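Local structure of acetoacetate decarboxylase (Sphingomonas wittichii, 5UPB) at the interface of chains A and B and the interface of chains A and C. The protein is an acetoacetate decarboxylase-like lyase that probably works through a Schiff-base intermediate, as members of this enzyme family do. Numbering follows the deposited sequence. Chains: chain A/B/C, Acetoacetate decarboxylase.

Contact 1: the interface of chains A and B. Residues chain A 24, 62, 64, 72; chain B 130-132, 135.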
ATOM      1  N   GLY A  24      13.581  11.100 -15.542  1.00 30.87           N
ATOM      2  CA  GLY A  24      13.106  12.441 -15.268  1.00 26.37           C
ATOM      3  C   GLY A  24      12.447  12.486 -13.908  1.00 25.10           C
ATOM      4  O   GLY A  24      11.884  11.493 -13.441  1.00 27.93           O
ATOM      5  N   GLN A  62      10.727   9.052 -12.727  1.00 26.04           N
ATOM      6  CA  GLN A  62      10.255   8.261 -13.860  1.00 23.98           C
ATOM      7  C   GLN A  62      11.477   7.759 -14.623  1.00 29.25           C
ATOM      8  O   GLN A  62      12.242   8.561 -15.195  1.00 27.98           O
ATOM      9  CB  GLN A  62       9.335   9.109 -14.733  1.00 28.14           C
ATOM     10  CG  GLN A  62       8.580   8.328 -15.801  1.00 31.63           C
ATOM     11  CD  GLN A  62       9.432   8.081 -17.022  1.00 35.43           C
ATOM     12  OE1 GLN A  62       9.774   8.997 -17.766  1.00 30.99           O
ATOM     13  NE2 GLN A  62       9.813   6.851 -17.216  1.00 33.87           N
ATOM     14  N   THR A  64      13.417   4.915 -17.400  1.00 36.01           N
ATOM     15  CA  THR A  64      13.230   4.198 -18.656  1.00 38.42           C
ATOM     16  C   THR A  64      14.532   3.551 -19.102  1.00 44.49           C
ATOM     17  O   THR A  64      15.571   4.218 -19.186  1.00 39.78           O
ATOM     18  CB  THR A  64      12.750   5.139 -19.750  1.00 34.20           C
ATOM     19  OG1 THR A  64      11.565   5.789 -19.309  1.00 35.28           O
ATOM     20  CG2 THR A  64      12.469   4.393 -21.024  1.00 39.84           C
ATOM     21  N   MET A  72       6.832   1.338 -20.487  1.00 24.27           N
ATOM     22  CA  MET A  72       5.804   2.051 -19.739  1.00 23.84           C
ATOM     23  C   MET A  72       4.392   1.784 -20.272  1.00 23.99           C
ATOM     24  O   MET A  72       3.416   1.931 -19.527  1.00 28.67           O
ATOM     25  CB  MET A  72       6.121   3.539 -19.773  1.00 35.93           C
ATOM     26  CG  MET A  72       4.986   4.455 -19.477  1.00 42.66           C
ATOM     27  SD  MET A  72       5.547   6.208 -19.424  1.00 40.06           S
ATOM     28  CE  MET A  72       7.338   6.112 -19.510  1.00 99.65           C
TER
ATOM     29  N   ARG B 130       3.418   8.479 -17.337  1.00 27.78           N
ATOM     30  CA  ARG B 130       3.686   9.259 -18.522  1.00 25.51           C
ATOM     31  C   ARG B 130       5.168   9.609 -18.566  1.00 28.40           C
ATOM     32  O   ARG B 130       5.801   9.763 -17.503  1.00 27.26           O
ATOM     33  CB  ARG B 130       2.838  10.549 -18.623  1.00 32.46           C
ATOM     34  CG  ARG B 130       1.361  10.278 -18.374  1.00 34.55           C
ATOM     35  CD  ARG B 130       0.433  11.385 -18.922  1.00 30.83           C
ATOM     36  NE  ARG B 130       0.818  12.751 -18.594  1.00 34.13           N
ATOM     37  CZ  ARG B 130       0.348  13.825 -19.232  1.00 33.13           C
ATOM     38  NH1 ARG B 130      -0.553  13.686 -20.218  1.00 32.02           N
ATOM     39  NH2 ARG B 130       0.764  15.049 -18.878  1.00 32.48           N
ATOM     40  N   PRO B 131       5.741   9.750 -19.767  1.00 31.58           N
ATOM     41  CA  PRO B 131       7.174  10.064 -19.878  1.00 33.26           C
ATOM     42  C   PRO B 131       7.467  11.436 -19.297  1.00 37.72           C
ATOM     43  O   PRO B 131       6.811  12.419 -19.631  1.00 34.01           O
ATOM     44  CB  PRO B 131       7.435  10.029 -21.402  1.00 33.48           C
ATOM     45  CG  PRO B 131       6.126  10.428 -22.007  1.00 38.85           C
ATOM     46  CD  PRO B 131       5.056   9.851 -21.079  1.00 33.06           C
ATOM     47  N   HIS B 132       8.431  11.503 -18.423  1.00 33.38           N
ATOM     48  CA  HIS B 132       8.752  12.793 -17.828  1.00 28.86           C
ATOM     49  C   HIS B 132       9.503  13.633 -18.861  1.00 26.99           C
ATOM     50  O   HIS B 132      10.391  13.114 -19.550  1.00 30.53           O
ATOM     51  CB  HIS B 132       9.599  12.627 -16.571  1.00 28.68           C
ATOM     52  CG  HIS B 132       9.766  13.887 -15.796  1.00 33.10           C
ATOM     53  ND1 HIS B 132      10.572  14.919 -16.245  1.00 30.00           N
ATOM     54  CD2 HIS B 132       9.239  14.301 -14.617  1.00 32.14           C
ATOM     55  CE1 HIS B 132      10.516  15.920 -15.378  1.00 31.51           C
ATOM     56  NE2 HIS B 132       9.724  15.571 -14.379  1.00 31.17           N
ATOM     57  N   ASN B 135      13.233  13.421 -19.040  1.00 32.24           N
ATOM     58  CA  ASN B 135      13.856  12.114 -19.242  1.00 33.00           C
ATOM     59  C   ASN B 135      14.650  12.154 -20.536  1.00 32.83           C
ATOM     60  O   ASN B 135      14.064  12.369 -21.600  1.00 33.58           O
ATOM     61  CB  ASN B 135      12.814  10.994 -19.304  1.00 29.48           C
ATOM     62  CG  ASN B 135      13.457   9.622 -19.236  1.00 37.62           C
ATOM     63  OD1 ASN B 135      14.437   9.352 -19.911  1.00 34.26           O
ATOM     64  ND2 ASN B 135      12.938   8.775 -18.375  1.00 32.67           N
TER

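Contact 2: the interface of chains A and C. Residues chain A 102-104, 122, 227-228; chain C 6, 13.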
ATOM      1  N   PHE A 102      20.780   7.615   4.038  1.00 29.01           N
ATOM      2  CA  PHE A 102      19.457   7.048   4.271  1.00 32.45           C
ATOM      3  C   PHE A 102      18.565   7.396   3.083  1.00 31.74           C
ATOM      4  O   PHE A 102      18.284   8.577   2.854  1.00 28.85           O
ATOM      5  CB  PHE A 102      18.809   7.596   5.547  1.00 29.96           C
ATOM      6  CG  PHE A 102      19.624   7.424   6.804  1.00 32.69           C
ATOM      7  CD1 PHE A 102      20.629   6.501   6.892  1.00 39.65           C
ATOM      8  CD2 PHE A 102      19.352   8.214   7.897  1.00 33.25           C
ATOM      9  CE1 PHE A 102      21.357   6.366   8.058  1.00 36.80           C
ATOM     10  CE2 PHE A 102      20.077   8.092   9.047  1.00 31.32           C
ATOM     11  CZ  PHE A 102      21.079   7.160   9.121  1.00 31.12           C
ATOM     12  N   VAL A 103      18.045   6.376   2.412  1.00 25.11           N
ATOM     13  CA  VAL A 103      17.144   6.520   1.275  1.00 25.46           C
ATOM     14  C   VAL A 103      15.970   5.572   1.460  1.00 27.75           C
ATOM     15  O   VAL A 103      16.160   4.405   1.826  1.00 27.74           O
ATOM     16  CB  VAL A 103      17.864   6.204  -0.046  1.00 29.15           C
ATOM     17  CG1 VAL A 103      16.935   6.441  -1.260  1.00 31.51           C
ATOM     18  CG2 VAL A 103      19.130   7.037  -0.155  1.00 32.71           C
ATOM     19  N   TRP A 104      14.754   6.074   1.206  1.00 24.42           N
ATOM     20  CA  TRP A 104      13.536   5.269   1.190  1.00 25.20           C
ATOM     21  C   TRP A 104      12.872   5.456  -0.172  1.00 30.47           C
ATOM     22  O   TRP A 104      12.756   6.587  -0.655  1.00 28.21           O
ATOM     23  CB  TRP A 104      12.562   5.662   2.329  1.00 25.00           C
ATOM     24  CG  TRP A 104      13.143   5.526   3.734  1.00 30.00           C
ATOM     25  CD1 TRP A 104      12.994   4.448   4.596  1.00 31.66           C
ATOM     26  CD2 TRP A 104      13.958   6.483   4.434  1.00 28.01           C
ATOM     27  NE1 TRP A 104      13.653   4.701   5.776  1.00 27.04           N
ATOM     28  CE2 TRP A 104      14.258   5.935   5.700  1.00 30.19           C
ATOM     29  CE3 TRP A 104      14.459   7.749   4.114  1.00 26.77           C
ATOM     30  CZ2 TRP A 104      15.033   6.600   6.640  1.00 33.06           C
ATOM     31  CZ3 TRP A 104      15.228   8.421   5.061  1.00 30.42           C
ATOM     32  CH2 TRP A 104      15.502   7.829   6.320  1.00 32.03           C
ATOM     33  N   LYS A 122      15.820   1.553   1.648  1.00 27.75           N
ATOM     34  CA  LYS A 122      14.732   0.769   2.222  1.00 29.56           C
ATOM     35  C   LYS A 122      13.444   1.102   1.469  1.00 26.32           C
ATOM     36  O   LYS A 122      13.389   2.048   0.658  1.00 25.80           O
ATOM     37  CB  LYS A 122      14.572   1.091   3.704  1.00 29.28           C
ATOM     38  CG  LYS A 122      15.796   0.706   4.561  1.00 30.26           C
ATOM     39  CD  LYS A 122      15.560   1.090   6.038  1.00 28.07           C
ATOM     40  CE  LYS A 122      16.708   0.719   6.883  1.00 33.07           C
ATOM     41  NZ  LYS A 122      16.540   1.257   8.293  1.00 34.81           N
ATOM     42  N   GLU A 227      15.421   3.023  12.772  1.00 32.36           N
ATOM     43  CA  GLU A 227      16.081   4.037  11.956  1.00 37.82           C
ATOM     44  C   GLU A 227      17.006   4.820  12.862  1.00 41.96           C
ATOM     45  O   GLU A 227      16.931   4.713  14.084  1.00 38.07           O
ATOM     46  CB  GLU A 227      15.080   4.997  11.311  1.00 30.14           C
ATOM     47  CG  GLU A 227      14.016   4.333  10.471  1.00 31.24           C
ATOM     48  CD  GLU A 227      14.558   3.820   9.152  1.00 34.78           C
ATOM     49  OE1 GLU A 227      15.800   3.884   8.939  1.00 35.10           O
ATOM     50  OE2 GLU A 227      13.744   3.360   8.309  1.00 34.33           O
ATOM     51  N   ALA A 228      17.817   5.682  12.273  1.00 35.80           N
ATOM     52  CA  ALA A 228      18.751   6.495  13.038  1.00 37.02           C
ATOM     53  C   ALA A 228      18.637   7.953  12.625  1.00 39.60           C
ATOM     54  O   ALA A 228      19.641   8.635  12.404  1.00 32.30           O
ATOM     55  CB  ALA A 228      20.192   6.019  12.861  1.00 43.86           C
TER
ATOM     56  N   PHE C   6      20.874   0.134   6.753  1.00 37.64           N
ATOM     57  CA  PHE C   6      21.838   1.246   6.880  1.00 37.97           C
ATOM     58  C   PHE C   6      22.874   0.933   7.948  1.00 45.01           C
ATOM     59  O   PHE C   6      22.509   0.591   9.085  1.00 43.01           O
ATOM     60  CB  PHE C   6      21.147   2.544   7.276  1.00 40.44           C
ATOM     61  CG  PHE C   6      19.995   2.942   6.385  1.00 39.00           C
ATOM     62  CD1 PHE C   6      20.009   2.675   5.021  1.00 42.66           C
ATOM     63  CD2 PHE C   6      18.896   3.624   6.925  1.00 38.73           C
ATOM     64  CE1 PHE C   6      18.932   3.068   4.206  1.00 35.79           C
ATOM     65  CE2 PHE C   6      17.833   4.024   6.120  1.00 35.76           C
ATOM     66  CZ  PHE C   6      17.841   3.735   4.749  1.00 35.16           C
ATOM     67  N   ALA C  13      19.786   0.762  12.672  1.00 47.83           N
ATOM     68  CA  ALA C  13      19.131   1.045  11.404  1.00 39.14           C
ATOM     69  C   ALA C  13      19.400  -0.020  10.340  1.00 38.73           C
ATOM     70  O   ALA C  13      18.991   0.160   9.190  1.00 37.02           O
ATOM     71  CB  ALA C  13      19.562   2.423  10.903  1.00 40.88           C
TER

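Contact 3: the interface of chains A and C. Residues chain A 187-188, 193-194; chain C 116-117, 184, 198.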
ATOM      1  N   PRO A 187      26.729  -8.374   2.615  1.00 34.48           N
ATOM      2  CA  PRO A 187      27.414  -9.112   3.679  1.00 39.80           C
ATOM      3  C   PRO A 187      27.109 -10.598   3.615  1.00 35.24           C
ATOM      4  O   PRO A 187      26.178 -11.045   2.943  1.00 33.07           O
ATOM      5  CB  PRO A 187      26.847  -8.492   4.964  1.00 38.86           C
ATOM      6  CG  PRO A 187      25.471  -8.032   4.560  1.00 36.13           C
ATOM      7  CD  PRO A 187      25.621  -7.546   3.133  1.00 31.38           C
ATOM      8  N   ALA A 188      27.943 -11.357   4.313  1.00 35.97           N
ATOM      9  CA  ALA A 188      27.776 -12.805   4.452  1.00 45.91           C
ATOM     10  C   ALA A 188      26.960 -13.121   5.703  1.00 45.82           C
ATOM     11  O   ALA A 188      27.210 -12.560   6.768  1.00 46.64           O
ATOM     12  CB  ALA A 188      29.125 -13.530   4.545  1.00 39.06           C
ATOM     13  N   GLN A 193      29.929 -17.873   2.952  1.00 41.55           N
ATOM     14  CA  GLN A 193      29.418 -17.048   1.874  1.00 33.56           C
ATOM     15  C   GLN A 193      30.450 -15.990   1.459  1.00 42.91           C
ATOM     16  O   GLN A 193      31.309 -15.584   2.247  1.00 40.36           O
ATOM     17  CB  GLN A 193      28.107 -16.360   2.268  1.00 38.70           C
ATOM     18  CG  GLN A 193      26.919 -17.307   2.441  1.00 39.22           C
ATOM     19  CD  GLN A 193      25.703 -16.588   2.946  1.00 46.24           C
ATOM     20  OE1 GLN A 193      25.711 -15.353   3.094  1.00 35.28           O
ATOM     21  NE2 GLN A 193      24.631 -17.348   3.207  1.00 35.54           N
ATOM     22  N   THR A 194      30.377 -15.566   0.201  1.00 37.36           N
ATOM     23  CA  THR A 194      31.313 -14.560  -0.321  1.00 38.83           C
ATOM     24  C   THR A 194      30.770 -13.165  -0.062  1.00 38.47           C
ATOM     25  O   THR A 194      29.752 -12.800  -0.656  1.00 37.92           O
ATOM     26  CB  THR A 194      31.547 -14.737  -1.809  1.00 38.73           C
ATOM     27  OG1 THR A 194      31.997 -16.067  -2.073  1.00 40.28           O
ATOM     28  CG2 THR A 194      32.588 -13.677  -2.329  1.00 42.13           C
TER
ATOM     29  N   LEU C 116      20.084 -12.549   0.617  1.00 29.50           N
ATOM     30  CA  LEU C 116      21.401 -12.847   1.177  1.00 34.17           C
ATOM     31  C   LEU C 116      21.639 -14.343   1.271  1.00 32.81           C
ATOM     32  O   LEU C 116      22.794 -14.782   1.231  1.00 38.24           O
ATOM     33  CB  LEU C 116      21.561 -12.218   2.565  1.00 42.09           C
ATOM     34  CG  LEU C 116      21.571 -10.690   2.597  1.00 39.74           C
ATOM     35  CD1 LEU C 116      21.387 -10.230   4.052  1.00 42.74           C
ATOM     36  CD2 LEU C 116      22.856 -10.179   1.986  1.00 36.02           C
ATOM     37  N   ASN C 117      20.572 -15.120   1.438  1.00 37.19           N
ATOM     38  CA  ASN C 117      20.634 -16.578   1.482  1.00 36.58           C
ATOM     39  C   ASN C 117      20.186 -17.211   0.170  1.00 40.81           C
ATOM     40  O   ASN C 117      19.891 -18.414   0.124  1.00 40.84           O
ATOM     41  CB  ASN C 117      19.796 -17.084   2.654  1.00 40.20           C
ATOM     42  CG  ASN C 117      20.518 -16.972   3.984  1.00 45.45           C
ATOM     43  OD1 ASN C 117      21.757 -17.039   4.053  1.00 38.22           O
ATOM     44  ND2 ASN C 117      19.757 -16.712   5.040  1.00 58.52           N
ATOM     45  N   ARG C 184      22.662 -17.431  -4.224  1.00 33.84           N
ATOM     46  CA  ARG C 184      23.100 -16.167  -3.675  1.00 31.47           C
ATOM     47  C   ARG C 184      23.801 -15.417  -4.805  1.00 33.25           C
ATOM     48  O   ARG C 184      24.901 -15.783  -5.240  1.00 34.48           O
ATOM     49  CB  ARG C 184      23.995 -16.417  -2.463  1.00 34.29           C
ATOM     50  CG  ARG C 184      24.519 -15.121  -1.846  1.00 36.13           C
ATOM     51  CD  ARG C 184      25.378 -15.368  -0.617  1.00 39.68           C
ATOM     52  NE  ARG C 184      25.588 -14.159   0.198  1.00 47.45           N
ATOM     53  CZ  ARG C 184      26.680 -13.432   0.128  1.00 39.26           C
ATOM     54  NH1 ARG C 184      27.638 -13.769  -0.704  1.00 66.96           N
ATOM     55  NH2 ARG C 184      26.843 -12.373   0.897  1.00 46.26           N
ATOM     56  N   GLU C 198      26.746 -17.865  -6.246  1.00 34.36           N
ATOM     57  CA  GLU C 198      27.116 -19.138  -5.637  1.00 34.75           C
ATOM     58  C   GLU C 198      25.860 -19.877  -5.173  1.00 40.34           C
ATOM     59  O   GLU C 198      24.923 -19.275  -4.637  1.00 33.09           O
ATOM     60  CB  GLU C 198      28.118 -18.895  -4.500  1.00 36.47           C
ATOM     61  CG  GLU C 198      27.621 -17.886  -3.436  1.00 35.52           C
ATOM     62  CD  GLU C 198      28.737 -17.290  -2.585  1.00 43.83           C
ATOM     63  OE1 GLU C 198      29.931 -17.402  -2.960  1.00 43.88           O
ATOM     64  OE2 GLU C 198      28.421 -16.774  -1.496  1.00 35.87           O
TER

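Contact 1: the interface of chains A and B
A:Gln62 reaches from strand 53-65 of chain A to a loop of chain B, within a two-fold symmetric interface between copies of the enzyme. Two hydrogen bonds cross here, and both end on its amide oxygen OE1. B:His132 N gives a nearly straight one of 2.9 Å to A:Gln62 OE1. B:Asn135 ND2 gives a more bent one, 3.2 Å from A:Gln62 OE1, and comes from above the carbonyl plane. The two donors lie on opposite faces of that plane. CG of A:Gln62 stands anti to the backbone N (chi1 -169°), and a bend at chi2 turns the amide toward the loop. Behind it, A:Gln62 NE2 donates a hydrogen bond of 2.9 Å to A:Thr64 OG1, which lies in the amide plane; this fixes the flip of the amide. An alanine at A:Gln62 removes OE1, which would probably leave B:His132 N and B:Asn135 ND2 without their acceptor.

The rest is van der Waals contact. The backbone of A:Gly24 lies on one face of the B:His132 ring, its C 3.7 Å from the ring centroid. A:Met72 lays its thioether along the B:Arg130–B:Pro131 peptide, with SD 3.5 Å from B:Arg130 C.

Contact 2: the interface of chains A and C
C:Phe6 and C:Ala13 pack against chain A in a two-fold symmetric interface between copies of the enzyme, where the N-terminal arm of one chain is held on the body of the next. C:Phe6 follows a cis peptide bond, and its ring is clasped from both faces. A:Lys122 lies over one face, its CE 3.7 Å from the ring centroid. The backbone of A:Phe102 is on the opposite face, and its ring leans in at an angle, with CD1 3.4 Å from C:Phe6 CD2. The carbonyl A:Val103 O sits at the ring's edge, in plane, 3.4 Å from CZ of C:Phe6. Conversely, C:Phe6 CE2 is over the face of the A:Trp104 ring, near its rim.

The polar contacts meet at the amine of A:Lys122. Its chain is extended beyond CG (chi2 179°), which carries NZ past the C:Phe6 ring to the carbonyl of C:Ala13. A:Lys122 NZ donates a hydrogen bond of 2.8 Å to C:Ala13 O. A:Lys122 NZ also forms a salt bridge of 2.8 Å with A:Glu227 OE1. The other oxygen of this carboxylate, A:Glu227 OE2, accepts from A:Trp104 NE1 at 2.9 Å, so both ends of the group are held. A:Lys122 is the second lysine of the YPKK stretch; in this family the first is the likely Schiff-base former. The site thus secures the neighbour's arm and may help steady the strand that carries the catalytic lysine.

Contact 3: the interface of chains A and C
The loop after strand 179-186 of chain A, from A:Pro187 to A:Thr194, rests on chain C at C:Arg184 of strand 179-186, C:Glu198 of strand 196-203 and the end of helix 108-116. It belongs to a two-fold symmetric interface, so the same strand region serves as loop support in one chain and as docking surface in the other. The carboxylate of C:Glu198 grips A:Thr194 with both oxygens. C:Glu198 OE2 takes the backbone A:Thr194 N on its syn lone pair at 2.9 Å. C:Glu198 OE1 accepts from the hydroxyl OG1 of A:Thr194, 2.6 Å away, also on the syn side. At C:Glu198, CG sits between the backbone N and the carbonyl carbon (chi1 55°), and the chain then runs extended to the loop.

C:Arg184 braces this carboxylate through a salt bridge, C:Arg184 NH1 to C:Glu198 OE2 at 3.2 Å. Its chain is extended from CG to NE. C:Arg184 NH2 hydrogen-bonds the carbonyl A:Pro187 O, which lies in the guanidinium plane at 2.5 Å. The N-H of C:Arg184 NE points away from the nearby A:Gln193 OE1 and makes no hydrogen bond to it. A:Gln193 runs across one face of the guanidinium, its CB near the rim and its amide turned 30° from that plane. The amide planes of A:Gln193 and C:Asn117 are nearly perpendicular, and A:Gln193 NE2 meets C:Asn117 OD1 almost along the C=O axis at 3.0 Å.

Contact 1 joins chain A to chain B, while contacts 2 and 3 join it to chain C. The C-alpha centres of contacts 1 and 2 are about 26 Å apart, those of 1 and 3 about 34 Å, and those of 2 and 3 about 22 Å. Contacts 2 and 3 are therefore separate patches of one interface, with no residue in common. In contact 2 the arm of chain C docks on chain A; in contact 3 a loop of chain A docks on chain C. Chain A thus bridges two neighbours, which fits the four-copy deposited assembly and suggests a tetramer built from two kinds of two-fold interface.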